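Local coordinates for mandelate racemase/muconate lactonizing enzyme family protein (Roseovarius nubinhibens ISM, PDB 3U4F) that binds magnesium in an enolase-superfamily TIM barrel and probably acts as a hydro-lyase, as family relatives do, at residues A[148-151]-A[152-156]; A[191-195]-A[196-200]; A[208-211]-A[212-216]; A[220-224]-A[225-229]. One frame throughout, in Å; residues are numbered along the deposited sequence.

Contact 1: residues A[148-151]-A[152-156]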
loop_
_atom_site.group_PDB
_atom_site.type_symbol
_atom_site.label_atom_id
_atom_site.label_comp_id
_atom_site.label_asym_id
_atom_site.label_seq_id
_atom_site.Cartn_x
_atom_site.Cartn_y
_atom_site.Cartn_z
ATOM N N HIS A 148 35.170 12.444 -1.229
ATOM C CA HIS A 148 36.424 12.373 -0.453
ATOM C C HIS A 148 36.173 11.854 0.949
ATOM O O HIS A 148 36.845 10.934 1.390
ATOM C CB HIS A 148 37.137 13.738 -0.378
ATOM C CG HIS A 148 38.262 13.779 0.617
ATOM N ND1 HIS A 148 39.582 13.573 0.261
ATOM C CD2 HIS A 148 38.268 14.017 1.953
ATOM C CE1 HIS A 148 40.348 13.689 1.331
ATOM N NE2 HIS A 148 39.576 13.942 2.373
ATOM N N ASP A 149 35.204 12.466 1.629
ATOM C CA ASP A 149 34.869 12.159 3.012
ATOM C C ASP A 149 34.284 10.771 3.149
ATOM O O ASP A 149 34.495 10.125 4.159
ATOM C CB ASP A 149 33.895 13.188 3.584
ATOM C CG ASP A 149 34.576 14.532 3.919
ATOM O OD1 ASP A 149 35.830 14.592 3.893
ATOM O OD2 ASP A 149 33.845 15.516 4.195
ATOM N N GLU A 150 33.530 10.349 2.128
ATOM C CA GLU A 150 32.992 8.989 2.051
ATOM C C GLU A 150 34.120 7.951 1.987
ATOM O O GLU A 150 34.132 6.993 2.768
ATOM C CB GLU A 150 32.040 8.868 0.844
ATOM C CG GLU A 150 31.320 7.545 0.752
ATOM C CD GLU A 150 30.132 7.453 1.716
ATOM O OE1 GLU A 150 28.983 7.511 1.227
ATOM O OE2 GLU A 150 30.348 7.331 2.942
ATOM N N ALA A 151 35.081 8.149 1.077
ATOM C CA ALA A 151 36.251 7.268 1.011
ATOM C C ALA A 151 36.985 7.220 2.350
ATOM O O ALA A 151 37.400 6.151 2.792
ATOM C CB ALA A 151 37.225 7.719 -0.110
ATOM N N GLU A 152 37.176 8.378 2.977
ATOM C CA GLU A 152 38.022 8.430 4.176
ATOM C C GLU A 152 37.402 7.664 5.342
ATOM O O GLU A 152 38.102 6.927 6.032
ATOM C CB GLU A 152 38.370 9.866 4.577
ATOM C CG GLU A 152 39.409 10.557 3.656
ATOM C CD GLU A 152 40.662 9.696 3.395
ATOM O OE1 GLU A 152 41.318 9.272 4.375
ATOM O OE2 GLU A 152 40.975 9.423 2.213
ATOM N N ARG A 153 36.094 7.835 5.560
ATOM C CA ARG A 153 35.422 7.059 6.611
ATOM C C ARG A 153 35.351 5.555 6.312
ATOM O O ARG A 153 35.473 4.739 7.239
ATOM C CB ARG A 153 34.048 7.636 6.976
ATOM C CG ARG A 153 32.930 7.461 5.929
ATOM C CD ARG A 153 31.563 7.533 6.658
ATOM N NE ARG A 153 30.418 7.550 5.747
ATOM C CZ ARG A 153 29.151 7.711 6.131
ATOM N NH1 ARG A 153 28.828 7.847 7.422
ATOM N NH2 ARG A 153 28.198 7.729 5.217
HETATM N N MSE A 154 35.175 5.171 5.044
HETATM C CA MSE A 154 35.200 3.738 4.711
HETATM C C MSE A 154 36.567 3.123 5.023
HETATM O O MSE A 154 36.630 2.007 5.531
HETATM C CB MSE A 154 34.812 3.452 3.261
HETATM C CG MSE A 154 33.370 3.770 2.903
HETATM SE SE MSE A 154 32.031 3.014 4.150
HETATM C CE MSE A 154 30.460 3.311 3.026
ATOM N N LYS A 155 37.653 3.846 4.730
ATOM C CA LYS A 155 38.991 3.373 5.144
ATOM C C LYS A 155 39.095 3.212 6.666
ATOM O O LYS A 155 39.613 2.201 7.139
ATOM C CB LYS A 155 40.119 4.269 4.607
ATOM C CG LYS A 155 40.258 4.192 3.101
ATOM C CD LYS A 155 41.498 4.893 2.583
ATOM C CE LYS A 155 41.226 6.353 2.388
ATOM N NZ LYS A 155 42.228 7.031 1.510
ATOM N N ARG A 156 38.607 4.179 7.434
ATOM C CA ARG A 156 38.601 4.024 8.899
ATOM C C ARG A 156 37.848 2.773 9.338
ATOM O O ARG A 156 38.313 1.998 10.182
ATOM C CB ARG A 156 37.984 5.233 9.592
ATOM C CG ARG A 156 38.528 6.586 9.154
ATOM C CD ARG A 156 40.012 6.758 9.476
ATOM N NE ARG A 156 40.731 7.410 8.371
ATOM C CZ ARG A 156 40.726 8.722 8.124
ATOM N NH1 ARG A 156 40.039 9.557 8.897
ATOM N NH2 ARG A 156 41.408 9.201 7.091
#

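Contact 2: residues A[191-195]-A[196-200]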
loop_
_atom_site.group_PDB
_atom_site.type_symbol
_atom_site.label_atom_id
_atom_site.label_comp_id
_atom_site.label_asym_id
_atom_site.label_seq_id
_atom_site.Cartn_x
_atom_site.Cartn_y
_atom_site.Cartn_z
ATOM N N THR A 191 36.488 7.528 -7.532
ATOM C CA THR A 191 37.093 7.830 -6.222
ATOM C C THR A 191 37.108 6.637 -5.265
ATOM O O THR A 191 38.119 6.376 -4.587
ATOM C CB THR A 191 36.397 8.998 -5.536
ATOM O OG1 THR A 191 36.660 10.194 -6.263
ATOM C CG2 THR A 191 36.898 9.174 -4.111
HETATM N N MSE A 192 35.993 5.914 -5.201
HETATM C CA MSE A 192 35.948 4.712 -4.370
HETATM C C MSE A 192 36.922 3.639 -4.843
HETATM O O MSE A 192 37.592 3.028 -4.038
HETATM C CB MSE A 192 34.533 4.136 -4.289
HETATM C CG MSE A 192 33.531 5.059 -3.572
HETATM SE SE MSE A 192 34.055 5.543 -1.732
HETATM C CE MSE A 192 34.109 3.777 -0.943
ATOM N N ARG A 193 36.988 3.389 -6.138
ATOM C CA ARG A 193 37.885 2.360 -6.617
ATOM C C ARG A 193 39.354 2.749 -6.402
ATOM O O ARG A 193 40.175 1.905 -6.021
ATOM C CB ARG A 193 37.631 2.021 -8.079
ATOM C CG ARG A 193 38.583 0.944 -8.677
ATOM C CD ARG A 193 38.629 -0.385 -7.856
ATOM N NE ARG A 193 37.341 -1.095 -7.805
ATOM C CZ ARG A 193 36.984 -1.994 -6.877
ATOM N NH1 ARG A 193 37.799 -2.301 -5.867
ATOM N NH2 ARG A 193 35.795 -2.585 -6.953
ATOM N N ARG A 194 39.666 4.019 -6.651
ATOM C CA ARG A 194 41.033 4.502 -6.473
ATOM C C ARG A 194 41.421 4.347 -5.006
ATOM O O ARG A 194 42.400 3.658 -4.682
ATOM C CB ARG A 194 41.178 5.958 -6.931
ATOM C CG ARG A 194 42.559 6.570 -6.597
ATOM C CD ARG A 194 42.667 8.024 -7.020
ATOM N NE ARG A 194 41.948 8.924 -6.104
ATOM C CZ ARG A 194 40.857 9.618 -6.435
ATOM N NH1 ARG A 194 40.358 9.535 -7.668
ATOM N NH2 ARG A 194 40.273 10.413 -5.540
ATOM N N GLU A 195 40.624 4.946 -4.129
ATOM C CA GLU A 195 40.950 5.026 -2.709
ATOM C C GLU A 195 40.856 3.707 -1.941
ATOM O O GLU A 195 41.619 3.482 -0.996
ATOM C CB GLU A 195 40.128 6.134 -2.026
ATOM C CG GLU A 195 40.370 7.559 -2.572
ATOM C CD GLU A 195 41.789 8.093 -2.297
ATOM O OE1 GLU A 195 42.316 7.853 -1.189
ATOM O OE2 GLU A 195 42.366 8.771 -3.186
HETATM N N MSE A 196 39.926 2.832 -2.323
HETATM C CA MSE A 196 39.779 1.573 -1.591
HETATM C C MSE A 196 40.684 0.475 -2.124
HETATM O O MSE A 196 40.840 -0.547 -1.471
HETATM C CB MSE A 196 38.322 1.074 -1.578
HETATM C CG MSE A 196 37.298 2.096 -1.096
HETATM SE SE MSE A 196 37.661 2.911 0.647
HETATM C CE MSE A 196 37.741 1.264 1.734
ATOM N N GLY A 197 41.261 0.669 -3.310
ATOM C CA GLY A 197 42.166 -0.326 -3.890
ATOM C C GLY A 197 41.417 -1.361 -4.698
ATOM O O GLY A 197 40.176 -1.340 -4.763
ATOM N N ASP A 198 42.152 -2.291 -5.299
ATOM C CA ASP A 198 41.565 -3.170 -6.292
ATOM C C ASP A 198 40.802 -4.386 -5.784
ATOM O O ASP A 198 40.098 -5.017 -6.563
ATOM C CB ASP A 198 42.627 -3.611 -7.305
ATOM C CG ASP A 198 42.956 -2.521 -8.305
ATOM O OD1 ASP A 198 44.146 -2.112 -8.360
ATOM O OD2 ASP A 198 42.030 -2.061 -9.030
ATOM N N SER A 199 40.932 -4.734 -4.506
ATOM C CA SER A 199 40.293 -5.971 -4.041
ATOM C C SER A 199 38.936 -5.775 -3.324
ATOM O O SER A 199 38.152 -6.716 -3.260
ATOM C CB SER A 199 41.249 -6.818 -3.198
ATOM O OG SER A 199 41.595 -6.142 -2.013
ATOM N N ALA A 200 38.667 -4.563 -2.832
ATOM C CA ALA A 200 37.380 -4.241 -2.173
ATOM C C ALA A 200 36.192 -4.484 -3.116
ATOM O O ALA A 200 36.260 -4.160 -4.315
ATOM C CB ALA A 200 37.387 -2.785 -1.696
#

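Contact 3: residues A[208-211]-A[212-216]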
loop_
_atom_site.group_PDB
_atom_site.type_symbol
_atom_site.label_atom_id
_atom_site.label_comp_id
_atom_site.label_asym_id
_atom_site.label_seq_id
_atom_site.Cartn_x
_atom_site.Cartn_y
_atom_site.Cartn_z
ATOM N N SER A 208 16.212 4.777 -7.030
ATOM C CA SER A 208 15.104 5.119 -7.962
ATOM C C SER A 208 15.288 6.389 -8.763
ATOM O O SER A 208 14.315 6.971 -9.254
ATOM C CB SER A 208 13.749 5.173 -7.214
ATOM O OG SER A 208 13.274 3.870 -6.902
ATOM N N CYS A 209 16.532 6.824 -8.924
ATOM C CA CYS A 209 16.806 8.127 -9.544
ATOM C C CYS A 209 16.617 8.173 -11.058
ATOM O O CYS A 209 16.012 9.117 -11.581
ATOM C CB CYS A 209 18.245 8.528 -9.233
ATOM S SG CYS A 209 18.647 10.197 -9.798
ATOM N N TYR A 210 17.109 7.145 -11.770
ATOM C CA TYR A 210 17.406 7.301 -13.198
ATOM C C TYR A 210 16.386 6.771 -14.200
ATOM O O TYR A 210 15.734 5.761 -13.960
ATOM C CB TYR A 210 18.756 6.656 -13.477
ATOM C CG TYR A 210 19.901 7.317 -12.743
ATOM C CD1 TYR A 210 20.325 8.599 -13.093
ATOM C CD2 TYR A 210 20.566 6.663 -11.702
ATOM C CE1 TYR A 210 21.419 9.212 -12.430
ATOM C CE2 TYR A 210 21.629 7.255 -11.038
ATOM C CZ TYR A 210 22.059 8.522 -11.406
ATOM O OH TYR A 210 23.116 9.101 -10.756
ATOM N N ALA A 211 16.279 7.420 -15.362
ATOM C CA ALA A 211 15.672 6.737 -16.507
ATOM C C ALA A 211 16.650 5.652 -17.006
ATOM O O ALA A 211 17.849 5.746 -16.736
ATOM C CB ALA A 211 15.369 7.742 -17.625
ATOM N N PRO A 212 16.150 4.627 -17.737
ATOM C CA PRO A 212 17.035 3.509 -18.115
ATOM C C PRO A 212 18.316 3.913 -18.876
ATOM O O PRO A 212 19.391 3.420 -18.557
ATOM C CB PRO A 212 16.147 2.644 -19.004
ATOM C CG PRO A 212 14.721 2.972 -18.586
ATOM C CD PRO A 212 14.743 4.392 -18.132
ATOM N N ALA A 213 18.215 4.825 -19.859
ATOM C CA ALA A 213 19.420 5.209 -20.579
ATOM C C ALA A 213 20.452 5.902 -19.671
ATOM O O ALA A 213 21.668 5.709 -19.840
ATOM C CB ALA A 213 19.083 6.087 -21.799
ATOM N N GLN A 214 19.986 6.702 -18.714
ATOM C CA GLN A 214 20.914 7.319 -17.762
ATOM C C GLN A 214 21.561 6.258 -16.877
ATOM O O GLN A 214 22.728 6.381 -16.500
ATOM C CB GLN A 214 20.199 8.298 -16.863
ATOM C CG GLN A 214 19.671 9.556 -17.559
ATOM C CD GLN A 214 18.841 10.379 -16.605
ATOM O OE1 GLN A 214 17.899 9.887 -15.983
ATOM N NE2 GLN A 214 19.201 11.643 -16.470
ATOM N N ALA A 215 20.778 5.257 -16.505
ATOM C CA ALA A 215 21.274 4.201 -15.634
ATOM C C ALA A 215 22.243 3.316 -16.410
ATOM O O ALA A 215 23.215 2.811 -15.840
ATOM C CB ALA A 215 20.117 3.393 -15.099
ATOM N N ILE A 216 22.002 3.135 -17.706
ATOM C CA ILE A 216 22.904 2.295 -18.501
ATOM C C ILE A 216 24.261 2.988 -18.654
ATOM O O ILE A 216 25.317 2.340 -18.563
ATOM C CB ILE A 216 22.257 1.893 -19.846
ATOM C CG1 ILE A 216 21.148 0.883 -19.564
ATOM C CG2 ILE A 216 23.289 1.309 -20.814
ATOM C CD1 ILE A 216 20.115 0.783 -20.631
#

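Contact 4: residues A[220-224]-A[225-229]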
loop_
_atom_site.group_PDB
_atom_site.type_symbol
_atom_site.label_atom_id
_atom_site.label_comp_id
_atom_site.label_asym_id
_atom_site.label_seq_id
_atom_site.Cartn_x
_atom_site.Cartn_y
_atom_site.Cartn_z
ATOM N N LYS A 220 27.813 1.512 -17.193
ATOM C CA LYS A 220 29.109 1.381 -17.909
ATOM C C LYS A 220 30.285 1.920 -17.116
ATOM O O LYS A 220 31.355 1.309 -17.107
ATOM C CB LYS A 220 29.103 2.119 -19.259
ATOM C CG LYS A 220 27.949 1.798 -20.152
ATOM C CD LYS A 220 27.794 0.344 -20.396
ATOM C CE LYS A 220 26.653 0.134 -21.356
ATOM N NZ LYS A 220 26.884 0.878 -22.627
ATOM N N LEU A 221 30.107 3.079 -16.492
ATOM C CA LEU A 221 31.131 3.660 -15.633
ATOM C C LEU A 221 31.420 2.728 -14.434
ATOM O O LEU A 221 32.571 2.542 -14.037
ATOM C CB LEU A 221 30.685 5.041 -15.138
ATOM C CG LEU A 221 31.598 5.855 -14.213
ATOM C CD1 LEU A 221 32.921 6.247 -14.925
ATOM C CD2 LEU A 221 30.882 7.126 -13.733
ATOM N N LEU A 222 30.368 2.168 -13.841
ATOM C CA LEU A 222 30.525 1.246 -12.699
ATOM C C LEU A 222 31.335 0.017 -13.135
ATOM O O LEU A 222 32.255 -0.433 -12.430
ATOM C CB LEU A 222 29.135 0.790 -12.218
ATOM C CG LEU A 222 28.237 1.859 -11.601
ATOM C CD1 LEU A 222 26.861 1.267 -11.293
ATOM C CD2 LEU A 222 28.871 2.431 -10.366
ATOM N N GLN A 223 30.990 -0.519 -14.297
ATOM C CA GLN A 223 31.717 -1.648 -14.879
ATOM C C GLN A 223 33.190 -1.306 -15.129
ATOM O O GLN A 223 34.057 -2.111 -14.786
ATOM C CB GLN A 223 31.028 -2.122 -16.149
ATOM C CG GLN A 223 29.708 -2.848 -15.866
ATOM C CD GLN A 223 28.897 -3.152 -17.106
ATOM O OE1 GLN A 223 29.186 -2.644 -18.205
ATOM N NE2 GLN A 223 27.875 -3.959 -16.948
ATOM N N ASP A 224 33.460 -0.128 -15.713
ATOM C CA ASP A 224 34.858 0.361 -15.923
ATOM C C ASP A 224 35.667 0.432 -14.611
ATOM O O ASP A 224 36.894 0.213 -14.589
ATOM C CB ASP A 224 34.873 1.750 -16.570
ATOM C CG ASP A 224 34.349 1.760 -18.004
ATOM O OD1 ASP A 224 34.153 0.692 -18.630
ATOM O OD2 ASP A 224 34.131 2.885 -18.500
ATOM N N HIS A 225 34.982 0.721 -13.505
ATOM C CA HIS A 225 35.667 0.800 -12.218
ATOM C C HIS A 225 35.455 -0.388 -11.299
ATOM O O HIS A 225 35.763 -0.325 -10.128
ATOM C CB HIS A 225 35.379 2.136 -11.527
ATOM C CG HIS A 225 35.985 3.304 -12.248
ATOM N ND1 HIS A 225 35.355 3.932 -13.301
ATOM C CD2 HIS A 225 37.184 3.918 -12.108
ATOM C CE1 HIS A 225 36.127 4.904 -13.760
ATOM N NE2 HIS A 225 37.241 4.920 -13.049
ATOM N N GLY A 226 34.971 -1.490 -11.852
ATOM C CA GLY A 226 34.921 -2.727 -11.108
ATOM C C GLY A 226 33.911 -2.779 -9.968
ATOM O O GLY A 226 34.060 -3.601 -9.057
ATOM N N PHE A 227 32.875 -1.940 -10.014
ATOM C CA PHE A 227 31.735 -2.154 -9.108
ATOM C C PHE A 227 31.020 -3.470 -9.424
ATOM O O PHE A 227 31.023 -3.953 -10.574
ATOM C CB PHE A 227 30.751 -0.978 -9.140
ATOM C CG PHE A 227 31.154 0.194 -8.291
ATOM C CD1 PHE A 227 32.340 0.921 -8.549
ATOM C CD2 PHE A 227 30.313 0.624 -7.258
ATOM C CE1 PHE A 227 32.678 2.053 -7.779
ATOM C CE2 PHE A 227 30.640 1.736 -6.472
ATOM C CZ PHE A 227 31.820 2.457 -6.735
ATOM N N SER A 228 30.393 -4.071 -8.411
ATOM C CA SER A 228 29.794 -5.389 -8.589
ATOM C C SER A 228 28.298 -5.492 -8.257
ATOM O O SER A 228 27.731 -6.600 -8.302
ATOM C CB SER A 228 30.577 -6.445 -7.788
ATOM O OG SER A 228 30.808 -5.963 -6.459
ATOM N N HIS A 229 27.660 -4.340 -7.988
ATOM C CA HIS A 229 26.279 -4.332 -7.470
ATOM C C HIS A 229 25.724 -2.925 -7.742
ATOM O O HIS A 229 26.279 -1.935 -7.261
ATOM C CB HIS A 229 26.365 -4.654 -5.957
ATOM C CG HIS A 229 25.086 -4.508 -5.187
ATOM N ND1 HIS A 229 24.505 -5.565 -4.518
ATOM C CD2 HIS A 229 24.311 -3.427 -4.930
ATOM C CE1 HIS A 229 23.420 -5.145 -3.885
ATOM N NE2 HIS A 229 23.281 -3.850 -4.120
#

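Contact 1: residues A[148-151]-A[152-156]
Glu152 turns its side chain back over the ring of His148, one turn earlier on helix 147-161, which links strands 132-139 and 165-169 in a beta-alpha-beta unit of the TIM barrel. Its CG sits 4.0 Å from the centroid of the His148 ring, 27° off the ring normal, a CH-pi contact over the face. The carboxylate beyond is shared by two bases further along the helix: Lys155 NZ bridges to Glu152 OE2, and Arg156 NH2 to Glu152 OE1 at 2.7 Å.

Arg153 reaches back three residues to Glu150. With CG lodged between the backbone N and the carbonyl carbon (chi1 71°) and the chain extended to NE, the guanidinium comes edge-on to the acid, the two planes 12° apart. Both NE, at 2.8 Å, and NH2, at 3.2 Å, grip the single oxygen Glu150 OE2, while Glu150 OE1 is taken by Ser140 OG and Arg153 NH1 by Glu337. With both oxygens engaged, the carboxylate is probably kept near the guanidinium plane, and the pair ties the helix to adjacent loops.

Met154, a selenomethionine, lays its CG 3.3 Å from Glu150 O and packs beyond the helix on Phe166 and Met192. Lys155 also bridges to Glu195; its CG lies 3.5 Å from Ala151 O, the carbonyl that accepts Lys155 N at 3.0 Å.

Contact 2: residues A[191-195]-A[196-200]
Helix 184-196 ends where Met196 N bonds to Met192 O at 2.9 Å, while Gly197 N makes weak bonds to Arg193 O and Arg194 O. Gly197 then leaves helical geometry with phi 88°, where a side chain would be jammed against the preceding carbonyl oxygen. The loop beyond leads into strand 201-205 of the barrel.

Arg193 curls around this C-terminal end: its CG is anti to the backbone N (chi1 179°), and bends at the next two torsions bring the edge of the guanidinium to the carbonyls of the loop. NH1 bonds to Gly197 O at 2.8 Å, in the carbonyl plane, and to Ala200 O at 2.9 Å; NH2 also reaches Ala200 O, so the guanidinium grips it end-on. All these acceptors lie near the guanidinium plane, and NE and NH2 have further partners in the carbonyls of His225 and Gly226. A leucine in place of this arginine would probably leave the carbonyls of Gly197 and Ala200 without these donors and the loop less firmly held to the helix end.

On the buried side the selenomethionines Met192 and Met196 run side by side, pointing the same way, with Met192 CE 3.6 Å from Met196 CG.

Contact 3: residues A[208-211]-A[212-216]
Tyr210 and Ala215 pack CB to CB at 3.9 Å on the buried side of the start of helix 212-224, with Ala211 at the N-cap after the loop that leaves barrel strand 201-205. Ala215 N bonds to the N-cap carbonyl, Ala211 O, nearly along its axis and at 3.0 Å. The Tyr210 ring has Cys209 SG over the centre of one face, 3.9 Å above the plane. Its CD1 meets Gln214 CB at 3.8 Å, the ring standing at 90° to the Gln214 amide. Pro212 opens the first turn, its CD pressed 3.4 Å from Ala211 CB, tighter than usual, and its ring also touches side chains of helix 239-248.

The outer side is looser: Ala211 and Ala213 are exposed, and Gln214 is partly so. With CG anti to the carbonyl carbon (chi1 -68°) and the chain extended beyond, Gln214 brings OE1 back to Ala211 N, which lies in the amide's carbonyl plane: an N3 side chain accepting from the N-cap N-H, one half of a capping box whose other half the N-cap alanine cannot supply. NE2 makes a weak bond to Gly177 O. An alanine here is likely to leave Ala211 N without its acceptor and the edge of the Tyr210 ring without the amide beside it. The bond from Ala211 N to Gln214 OE1 measures 3.0 Å, fairly straight at 157°.

Contact 4: residues A[220-224]-A[225-229]
Leu222 and Phe227 meet across the C-terminal end of helix 212-224, which closes in a Schellman motif. Phe227 N bonds to Leu222 O at 2.9 Å and Gly226 N to Gln223 O at 3.1 Å, with Gly226 as the C-prime residue at phi 70°. Leu222, with CG anti to the carbonyl carbon (chi1 -67°), can turn CD2 over one face of the Phe227 ring, 4.0 Å from the centroid and 21° off its normal, offset toward the rim. This is a CH-pi contact.

A second pair lies alongside. The imidazole of His225 folds back on Leu221, ND1 donating to Leu221 O at 3.2 Å, with that oxygen in the ring plane. His225 N reaches the same oxygen from the opposite face of the carbonyl plane, so Leu221 O is gripped by two donors, one backbone and one side chain, and the ring's rotation is fixed. Leu221 CD1 lies 3.7 Å from CE1 of the same histidine.

Further out, Val189 of helix 184-196 packs on Leu221, Leu222 and Phe227, while Leu202 and Ile204 of strand 201-205 line the Phe227 side and Pro190 lies against His225. The loop then runs into strand 229-231, where His229 NE2 is hydrogen-bonded to OE1 of the magnesium ligand Glu231.

In the fold
The four contacts follow in series along the TIM barrel, none nesting in or crossing another. Contact 1 lies within helix 147-161, after strand 132-139; contact 2 closes the turn from helix 184-196 into strand 201-205. Contact 3 starts helix 212-224 after that strand, and contact 4 ends the same helix before strand 229-231, their centres about 15 Å apart. Contacts 1 and 2 join neighbouring helices through the Lys155–Glu195 salt bridge and packing of Ala151 on Glu195. Contacts 2 and 4 touch where Arg193 meets the backbone carbonyls of His225 and Gly226, so consecutive helices of the barrel wall are linked side to side.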